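Local coordinates for protein lantibiotic dehydratase (PDB 5EHK) that probably dehydrates serine and threonine residues of the NAI-107 precursor peptide in a tRNA-dependent step of lantibiotic biosynthesis, at residues A[12-16]-A[372-378]; A[381-386]-A[519-523]. One frame throughout, in Å; residues are numbered along the deposited sequence.

Contact 1. Residues A[12-16]-A[372-378]; sequences FMVRT and IDLEVRL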
ATOM      1  N   PHE A  12      22.544 -18.349 -33.519  1.00 31.14           N
ATOM      2  CA  PHE A  12      22.560 -17.694 -32.228  1.00 25.51           C
ATOM      3  C   PHE A  12      23.814 -16.867 -32.114  1.00 26.77           C
ATOM      4  O   PHE A  12      24.718 -17.036 -32.914  1.00 33.52           O
ATOM      5  CB  PHE A  12      22.443 -18.701 -31.073  1.00 26.87           C
ATOM      6  CG  PHE A  12      23.432 -19.839 -31.125  1.00 33.10           C
ATOM      7  CD1 PHE A  12      24.790 -19.620 -30.898  1.00 33.66           C
ATOM      8  CD2 PHE A  12      22.997 -21.137 -31.356  1.00 29.98           C
ATOM      9  CE1 PHE A  12      25.689 -20.663 -30.924  1.00 29.11           C
ATOM     10  CE2 PHE A  12      23.892 -22.182 -31.383  1.00 29.06           C
ATOM     11  CZ  PHE A  12      25.241 -21.941 -31.169  1.00 29.83           C
ATOM     12  N   MET A  13      23.853 -15.936 -31.162  1.00 27.31           N
ATOM     13  CA  MET A  13      25.029 -15.090 -30.982  1.00 26.55           C
ATOM     14  C   MET A  13      25.856 -15.612 -29.818  1.00 25.94           C
ATOM     15  O   MET A  13      25.334 -16.283 -28.939  1.00 27.45           O
ATOM     16  CB  MET A  13      24.647 -13.623 -30.765  1.00 26.58           C
ATOM     17  CG  MET A  13      25.818 -12.652 -30.896  1.00 27.05           C
ATOM     18  SD  MET A  13      25.496 -10.936 -30.408  1.00 33.89           S
ATOM     19  CE  MET A  13      25.412 -11.076 -28.619  1.00 25.98           C
ATOM     20  N   VAL A  14      27.149 -15.315 -29.828  1.00 27.95           N
ATOM     21  CA  VAL A  14      28.053 -15.777 -28.790  1.00 26.48           C
ATOM     22  C   VAL A  14      28.765 -14.557 -28.279  1.00 29.06           C
ATOM     23  O   VAL A  14      29.176 -13.714 -29.080  1.00 28.18           O
ATOM     24  CB  VAL A  14      29.107 -16.746 -29.346  1.00 22.79           C
ATOM     25  CG1 VAL A  14      30.035 -17.202 -28.239  1.00 25.57           C
ATOM     26  CG2 VAL A  14      28.429 -17.936 -30.002  1.00 26.71           C
ATOM     27  N   ARG A  15      28.842 -14.424 -26.957  1.00 26.88           N
ATOM     28  CA  ARG A  15      29.643 -13.377 -26.330  1.00 24.69           C
ATOM     29  C   ARG A  15      30.827 -14.067 -25.704  1.00 27.53           C
ATOM     30  O   ARG A  15      30.669 -15.133 -25.111  1.00 34.40           O
ATOM     31  CB  ARG A  15      28.881 -12.658 -25.218  1.00 27.56           C
ATOM     32  CG  ARG A  15      27.423 -12.334 -25.471  1.00 25.59           C
ATOM     33  CD  ARG A  15      26.852 -11.596 -24.263  1.00 29.72           C
ATOM     34  NE  ARG A  15      25.486 -11.137 -24.483  1.00 30.56           N
ATOM     35  CZ  ARG A  15      24.435 -11.616 -23.822  1.00 31.21           C
ATOM     36  NH1 ARG A  15      24.589 -12.561 -22.895  1.00 31.30           N
ATOM     37  NH2 ARG A  15      23.228 -11.158 -24.090  1.00 29.06           N
ATOM     38  N   THR A  16      32.010 -13.487 -25.828  1.00 28.23           N
ATOM     39  CA  THR A  16      33.201 -14.123 -25.275  1.00 26.33           C
ATOM     40  C   THR A  16      34.377 -13.164 -25.073  1.00 27.22           C
ATOM     41  O   THR A  16      34.526 -12.207 -25.829  1.00 29.13           O
ATOM     42  CB  THR A  16      33.590 -15.318 -26.157  1.00 38.40           C
ATOM     43  OG1 THR A  16      33.278 -16.528 -25.454  1.00 47.17           O
ATOM     44  CG2 THR A  16      35.075 -15.290 -26.560  1.00 39.43           C
ATOM     45  N   ILE A 372      34.853 -11.482 -32.407  1.00 33.62           N
ATOM     46  CA  ILE A 372      35.693 -12.593 -31.991  1.00 34.65           C
ATOM     47  C   ILE A 372      35.869 -13.642 -33.092  1.00 37.63           C
ATOM     48  O   ILE A 372      34.887 -14.077 -33.703  1.00 38.82           O
ATOM     49  CB  ILE A 372      35.099 -13.272 -30.747  1.00 32.90           C
ATOM     50  CG1 ILE A 372      35.186 -12.334 -29.540  1.00 30.46           C
ATOM     51  CG2 ILE A 372      35.797 -14.597 -30.463  1.00 34.92           C
ATOM     52  CD1 ILE A 372      36.578 -11.773 -29.240  1.00 28.56           C
ATOM     53  N   ASP A 373      37.118 -14.031 -33.357  1.00 41.50           N
ATOM     54  CA  ASP A 373      37.401 -15.147 -34.269  1.00 42.75           C
ATOM     55  C   ASP A 373      37.182 -16.462 -33.536  1.00 39.23           C
ATOM     56  O   ASP A 373      38.029 -16.918 -32.769  1.00 40.04           O
ATOM     57  CB  ASP A 373      38.830 -15.060 -34.838  1.00 44.58           C
ATOM     58  CG  ASP A 373      39.127 -16.159 -35.867  1.00 48.53           C
ATOM     59  OD1 ASP A 373      38.185 -16.864 -36.292  1.00 47.22           O
ATOM     60  OD2 ASP A 373      40.308 -16.311 -36.256  1.00 48.15           O
ATOM     61  N   LEU A 374      36.030 -17.064 -33.788  1.00 38.41           N
ATOM     62  CA  LEU A 374      35.586 -18.235 -33.052  1.00 35.48           C
ATOM     63  C   LEU A 374      34.397 -18.790 -33.795  1.00 38.12           C
ATOM     64  O   LEU A 374      33.446 -18.075 -34.119  1.00 39.73           O
ATOM     65  CB  LEU A 374      35.190 -17.866 -31.619  1.00 39.73           C
ATOM     66  CG  LEU A 374      34.593 -18.867 -30.612  1.00 42.24           C
ATOM     67  CD1 LEU A 374      35.600 -19.915 -30.116  1.00 37.59           C
ATOM     68  CD2 LEU A 374      34.004 -18.103 -29.420  1.00 30.26           C
ATOM     69  N   GLU A 375      34.470 -20.074 -34.092  1.00 40.37           N
ATOM     70  CA  GLU A 375      33.354 -20.753 -34.695  1.00 46.46           C
ATOM     71  C   GLU A 375      32.764 -21.686 -33.660  1.00 42.86           C
ATOM     72  O   GLU A 375      33.476 -22.443 -33.011  1.00 41.05           O
ATOM     73  CB  GLU A 375      33.787 -21.481 -35.963  1.00 49.90           C
ATOM     74  CG  GLU A 375      32.635 -22.088 -36.738  1.00 60.03           C
ATOM     75  CD  GLU A 375      33.091 -22.772 -38.021  1.00 74.80           C
ATOM     76  OE1 GLU A 375      34.325 -22.911 -38.230  1.00 71.25           O
ATOM     77  OE2 GLU A 375      32.202 -23.196 -38.798  1.00 73.57           O
ATOM     78  N   VAL A 376      31.462 -21.568 -33.454  1.00 40.35           N
ATOM     79  CA  VAL A 376      30.786 -22.418 -32.502  1.00 37.41           C
ATOM     80  C   VAL A 376      29.599 -23.106 -33.137  1.00 40.65           C
ATOM     81  O   VAL A 376      28.766 -22.470 -33.788  1.00 39.51           O
ATOM     82  CB  VAL A 376      30.330 -21.645 -31.263  1.00 32.77           C
ATOM     83  CG1 VAL A 376      29.455 -22.533 -30.394  1.00 34.66           C
ATOM     84  CG2 VAL A 376      31.533 -21.164 -30.467  1.00 36.96           C
ATOM     85  N   ARG A 377      29.540 -24.419 -32.971  1.00 32.68           N
ATOM     86  CA  ARG A 377      28.381 -25.160 -33.413  1.00 36.66           C
ATOM     87  C   ARG A 377      27.930 -26.078 -32.310  1.00 35.21           C
ATOM     88  O   ARG A 377      28.744 -26.654 -31.599  1.00 34.79           O
ATOM     89  CB  ARG A 377      28.675 -25.943 -34.690  1.00 45.29           C
ATOM     90  CG  ARG A 377      28.666 -25.070 -35.919  1.00 50.91           C
ATOM     91  CD  ARG A 377      29.325 -25.754 -37.082  1.00 67.32           C
ATOM     92  NE  ARG A 377      29.629 -24.795 -38.137  1.00 72.87           N
ATOM     93  CZ  ARG A 377      28.875 -24.617 -39.212  1.00 71.81           C
ATOM     94  NH1 ARG A 377      27.778 -25.348 -39.378  1.00 68.02           N
ATOM     95  NH2 ARG A 377      29.224 -23.718 -40.121  1.00 74.59           N
ATOM     96  N   LEU A 378      26.624 -26.202 -32.152  1.00 31.01           N
ATOM     97  CA  LEU A 378      26.113 -27.045 -31.098  1.00 34.58           C
ATOM     98  C   LEU A 378      25.086 -27.985 -31.706  1.00 36.40           C
ATOM     99  O   LEU A 378      24.343 -27.602 -32.602  1.00 33.92           O
ATOM    100  CB  LEU A 378      25.480 -26.192 -29.996  1.00 36.17           C
ATOM    101  CG  LEU A 378      26.299 -25.097 -29.316  1.00 31.86           C
ATOM    102  CD1 LEU A 378      25.366 -24.279 -28.438  1.00 40.40           C
ATOM    103  CD2 LEU A 378      27.435 -25.680 -28.470  1.00 27.36           C
TER

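Contact 2. Residues A[381-386]-A[519-523]; sequences VVRTEI and TFRVV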
ATOM      1  N   VAL A 381      20.731 -31.702 -29.650  1.00 29.27           N
ATOM      2  CA  VAL A 381      20.284 -32.146 -28.332  1.00 32.24           C
ATOM      3  C   VAL A 381      20.282 -30.955 -27.376  1.00 31.92           C
ATOM      4  O   VAL A 381      19.437 -30.861 -26.492  1.00 28.40           O
ATOM      5  CB  VAL A 381      21.144 -33.332 -27.771  1.00 24.48           C
ATOM      6  CG1 VAL A 381      22.592 -32.898 -27.517  1.00 28.89           C
ATOM      7  CG2 VAL A 381      20.514 -33.940 -26.517  1.00 20.12           C
ATOM      8  N   VAL A 382      21.212 -30.029 -27.593  1.00 33.18           N
ATOM      9  CA  VAL A 382      21.299 -28.828 -26.778  1.00 34.38           C
ATOM     10  C   VAL A 382      20.152 -27.865 -27.080  1.00 30.68           C
ATOM     11  O   VAL A 382      19.493 -27.384 -26.161  1.00 29.30           O
ATOM     12  CB  VAL A 382      22.642 -28.123 -26.956  1.00 37.01           C
ATOM     13  CG1 VAL A 382      22.599 -26.728 -26.315  1.00 26.46           C
ATOM     14  CG2 VAL A 382      23.749 -28.974 -26.351  1.00 29.84           C
ATOM     15  N   ARG A 383      19.905 -27.600 -28.361  1.00 26.65           N
ATOM     16  CA  ARG A 383      18.756 -26.793 -28.768  1.00 28.66           C
ATOM     17  C   ARG A 383      17.455 -27.272 -28.111  1.00 29.02           C
ATOM     18  O   ARG A 383      16.608 -26.474 -27.736  1.00 32.13           O
ATOM     19  CB  ARG A 383      18.591 -26.834 -30.282  1.00 32.33           C
ATOM     20  CG  ARG A 383      17.475 -25.948 -30.823  1.00 32.05           C
ATOM     21  CD  ARG A 383      16.941 -26.508 -32.125  1.00 34.29           C
ATOM     22  NE  ARG A 383      16.686 -25.481 -33.129  1.00 35.11           N
ATOM     23  CZ  ARG A 383      17.273 -25.427 -34.322  1.00 37.71           C
ATOM     24  NH1 ARG A 383      18.172 -26.337 -34.679  1.00 37.40           N
ATOM     25  NH2 ARG A 383      16.959 -24.456 -35.167  1.00 35.75           N
ATOM     26  N   THR A 384      17.312 -28.574 -27.941  1.00 30.18           N
ATOM     27  CA  THR A 384      16.126 -29.124 -27.299  1.00 27.49           C
ATOM     28  C   THR A 384      16.114 -28.902 -25.785  1.00 24.08           C
ATOM     29  O   THR A 384      15.047 -28.769 -25.181  1.00 21.66           O
ATOM     30  CB  THR A 384      15.951 -30.609 -27.677  1.00 23.43           C
ATOM     31  OG1 THR A 384      15.502 -30.654 -29.033  1.00 23.42           O
ATOM     32  CG2 THR A 384      14.914 -31.320 -26.784  1.00 20.64           C
ATOM     33  N   GLU A 385      17.299 -28.878 -25.177  1.00 26.01           N
ATOM     34  CA  GLU A 385      17.404 -28.652 -23.736  1.00 26.80           C
ATOM     35  C   GLU A 385      16.912 -27.242 -23.464  1.00 25.68           C
ATOM     36  O   GLU A 385      15.977 -27.032 -22.692  1.00 26.59           O
ATOM     37  CB  GLU A 385      18.847 -28.837 -23.244  1.00 21.00           C
ATOM     38  CG  GLU A 385      19.036 -28.853 -21.713  1.00 23.70           C
ATOM     39  CD  GLU A 385      18.209 -29.919 -20.962  1.00 29.88           C
ATOM     40  OE1 GLU A 385      18.336 -31.132 -21.247  1.00 33.06           O
ATOM     41  OE2 GLU A 385      17.444 -29.538 -20.047  1.00 37.13           O
ATOM     42  N   ILE A 386      17.511 -26.290 -24.164  1.00 19.48           N
ATOM     43  CA  ILE A 386      17.152 -24.907 -24.027  1.00 17.22           C
ATOM     44  C   ILE A 386      15.679 -24.670 -24.305  1.00 20.21           C
ATOM     45  O   ILE A 386      15.024 -23.962 -23.559  1.00 25.09           O
ATOM     46  CB  ILE A 386      18.008 -24.051 -24.946  1.00 20.55           C
ATOM     47  CG1 ILE A 386      19.482 -24.238 -24.567  1.00 16.11           C
ATOM     48  CG2 ILE A 386      17.577 -22.582 -24.878  1.00 13.91           C
ATOM     49  CD1 ILE A 386      20.415 -23.490 -25.439  1.00 16.60           C
ATOM     50  N   THR A 519      26.360 -35.455 -22.473  1.00 48.59           N
ATOM     51  CA  THR A 519      26.941 -35.156 -21.171  1.00 50.40           C
ATOM     52  C   THR A 519      27.376 -33.694 -21.168  1.00 46.05           C
ATOM     53  O   THR A 519      28.494 -33.335 -21.564  1.00 38.20           O
ATOM     54  CB  THR A 519      28.071 -36.148 -20.790  1.00 50.94           C
ATOM     55  OG1 THR A 519      27.469 -37.378 -20.354  1.00 55.12           O
ATOM     56  CG2 THR A 519      28.939 -35.603 -19.645  1.00 38.75           C
ATOM     57  N   PHE A 520      26.426 -32.852 -20.768  1.00 49.59           N
ATOM     58  CA  PHE A 520      26.621 -31.410 -20.720  1.00 40.10           C
ATOM     59  C   PHE A 520      25.623 -30.789 -19.757  1.00 38.01           C
ATOM     60  O   PHE A 520      24.656 -31.429 -19.322  1.00 35.76           O
ATOM     61  CB  PHE A 520      26.453 -30.771 -22.101  1.00 30.30           C
ATOM     62  CG  PHE A 520      25.046 -30.796 -22.605  1.00 36.12           C
ATOM     63  CD1 PHE A 520      24.205 -29.715 -22.403  1.00 33.74           C
ATOM     64  CD2 PHE A 520      24.552 -31.901 -23.264  1.00 37.83           C
ATOM     65  CE1 PHE A 520      22.912 -29.747 -22.847  1.00 31.80           C
ATOM     66  CE2 PHE A 520      23.257 -31.930 -23.720  1.00 34.97           C
ATOM     67  CZ  PHE A 520      22.436 -30.854 -23.509  1.00 37.04           C
ATOM     68  N   ARG A 521      25.873 -29.532 -19.427  1.00 35.11           N
ATOM     69  CA  ARG A 521      24.946 -28.760 -18.633  1.00 32.69           C
ATOM     70  C   ARG A 521      24.639 -27.470 -19.378  1.00 28.78           C
ATOM     71  O   ARG A 521      25.533 -26.882 -19.981  1.00 30.71           O
ATOM     72  CB  ARG A 521      25.556 -28.461 -17.258  1.00 32.02           C
ATOM     73  CG  ARG A 521      24.864 -29.171 -16.096  1.00 28.10           C
ATOM     74  CD  ARG A 521      24.840 -30.654 -16.311  1.00 37.71           C
ATOM     75  NE  ARG A 521      24.571 -31.406 -15.090  1.00 46.88           N
ATOM     76  CZ  ARG A 521      24.442 -32.729 -15.051  1.00 44.79           C
ATOM     77  NH1 ARG A 521      24.569 -33.432 -16.163  1.00 42.49           N
ATOM     78  NH2 ARG A 521      24.206 -33.353 -13.906  1.00 47.63           N
ATOM     79  N   VAL A 522      23.379 -27.046 -19.376  1.00 30.43           N
ATOM     80  CA  VAL A 522      23.057 -25.669 -19.792  1.00 32.30           C
ATOM     81  C   VAL A 522      22.800 -24.790 -18.561  1.00 27.18           C
ATOM     82  O   VAL A 522      21.923 -25.093 -17.741  1.00 23.95           O
ATOM     83  CB  VAL A 522      21.810 -25.594 -20.671  1.00 30.51           C
ATOM     84  CG1 VAL A 522      21.553 -24.134 -21.081  1.00 25.40           C
ATOM     85  CG2 VAL A 522      21.972 -26.467 -21.879  1.00 20.98           C
ATOM     86  N   VAL A 523      23.565 -23.719 -18.418  1.00 22.69           N
ATOM     87  CA  VAL A 523      23.412 -22.864 -17.246  1.00 24.04           C
ATOM     88  C   VAL A 523      22.845 -21.492 -17.662  1.00 30.69           C
ATOM     89  O   VAL A 523      23.477 -20.766 -18.442  1.00 29.74           O
ATOM     90  CB  VAL A 523      24.752 -22.712 -16.511  1.00 23.77           C
ATOM     91  CG1 VAL A 523      24.631 -21.755 -15.318  1.00 29.81           C
ATOM     92  CG2 VAL A 523      25.230 -24.066 -16.054  1.00 23.26           C
TER

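Contact 1. Residues A[12-16]-A[372-378]
Phe12, Val14 and Thr16 on one strand meet Ile372, Leu374, Val376 and Leu378 on another in a buried, side-chain-to-side-chain contact between strands 6-17 and 366-379. The two segments share no hydrogen bond, and their axes stay 9.0 Å apart at closest approach, so they face each other through their side chains. Their chain directions differ by 128°. Phe12 holds one end: CG sits between the backbone N and the carbonyl carbon (chi1 52°), which swings the ring over to the other strand. There its CZ lies 3.6 Å from CD1 of Leu378, the two side chains crossing at about a right angle, while CG1 of Val376 comes to the ring edge, close to its plane. Each strand is paired separately with strand 147-155, antiparallel for 6-17 and parallel for 366-379. These side chains, with the methyl of Thr16, pack between two strands that both pair with strand 147-155; Phe154 adds an edge-to-face ring contact with Phe12. In the middle, Val14 CG1 faces Leu374 CD2 at 4.2 Å, and its CG2 lies against Val376 CB. The methyl CG2 of Thr16 touches Ile372 CG2 at 4.0 Å and meets Leu374 CD2 tip to tip, and the carbonyl O of Thr16 lies against Ile372 CG1. Leu374 also packs on Trp160 and Ala162. On the far side of strand 374-378, Arg377 NE forms a salt bridge with Glu375 OE2 at 3.1 Å, the carboxylate oxygen lying in the guanidinium plane.

Contact 2. Residues A[381-386]-A[519-523]
Val381, in the first turn of helix 380-395, begins the contact by sliding its CG1 past the ring of Phe520, 4.0 Å from CE2. This is helix-on-sheet packing: the helix lies against strand 521-524 and Phe520, just before it, with an angle of 43° between the two segment axes. Val382 comes next, its CG2 standing over one face of the Phe520 ring in a CH-pi interaction, 3.8 Å from the ring centroid and displaced toward the rim. The phenyl group is brought there by a chi1 of 69°, which sets CG between the backbone N and the carbonyl carbon, and Leu515 of helix 512-516 packs on both Val382 and Phe520. One turn along, Glu385 packs through its aliphatic part. Its CB reaches the edge of the Phe520 ring near the ring plane, and its CG lies 3.8 Å from Val522 CG2. The chain then bends at chi2 (57°), and OE2 of the buried carboxylate is hydrogen-bonded to Thr685 OG1 and to Arg684 N. Strand 521-524 pairs with strands 500-508 and 685-693, and Ile386 also touches Val505 of the former. At the end of the segment, Ile386 crosses Val522 at about a right angle, with CG1 of Ile386 4.1 Å from CG1 of Val522.

Both contacts are buried, and they follow one another along the chain: strand 366-379, which serves contact 1, passes directly into helix 380-395, which serves contact 2. Their centres are about 16 Å apart, and beyond the chain connection the two do not meet. Contact 1 sets strand against strand, the two meeting through aliphatic and aromatic side chains next to a strand with which both pair. Contact 2 instead packs a helix on a sheet, around Phe520 and Val522, and admits a buried carboxylate, that of Glu385, whose polar end turns to the start of strand 685-693 and the residue before it, with hydrogen bonds to Thr685 and Arg684.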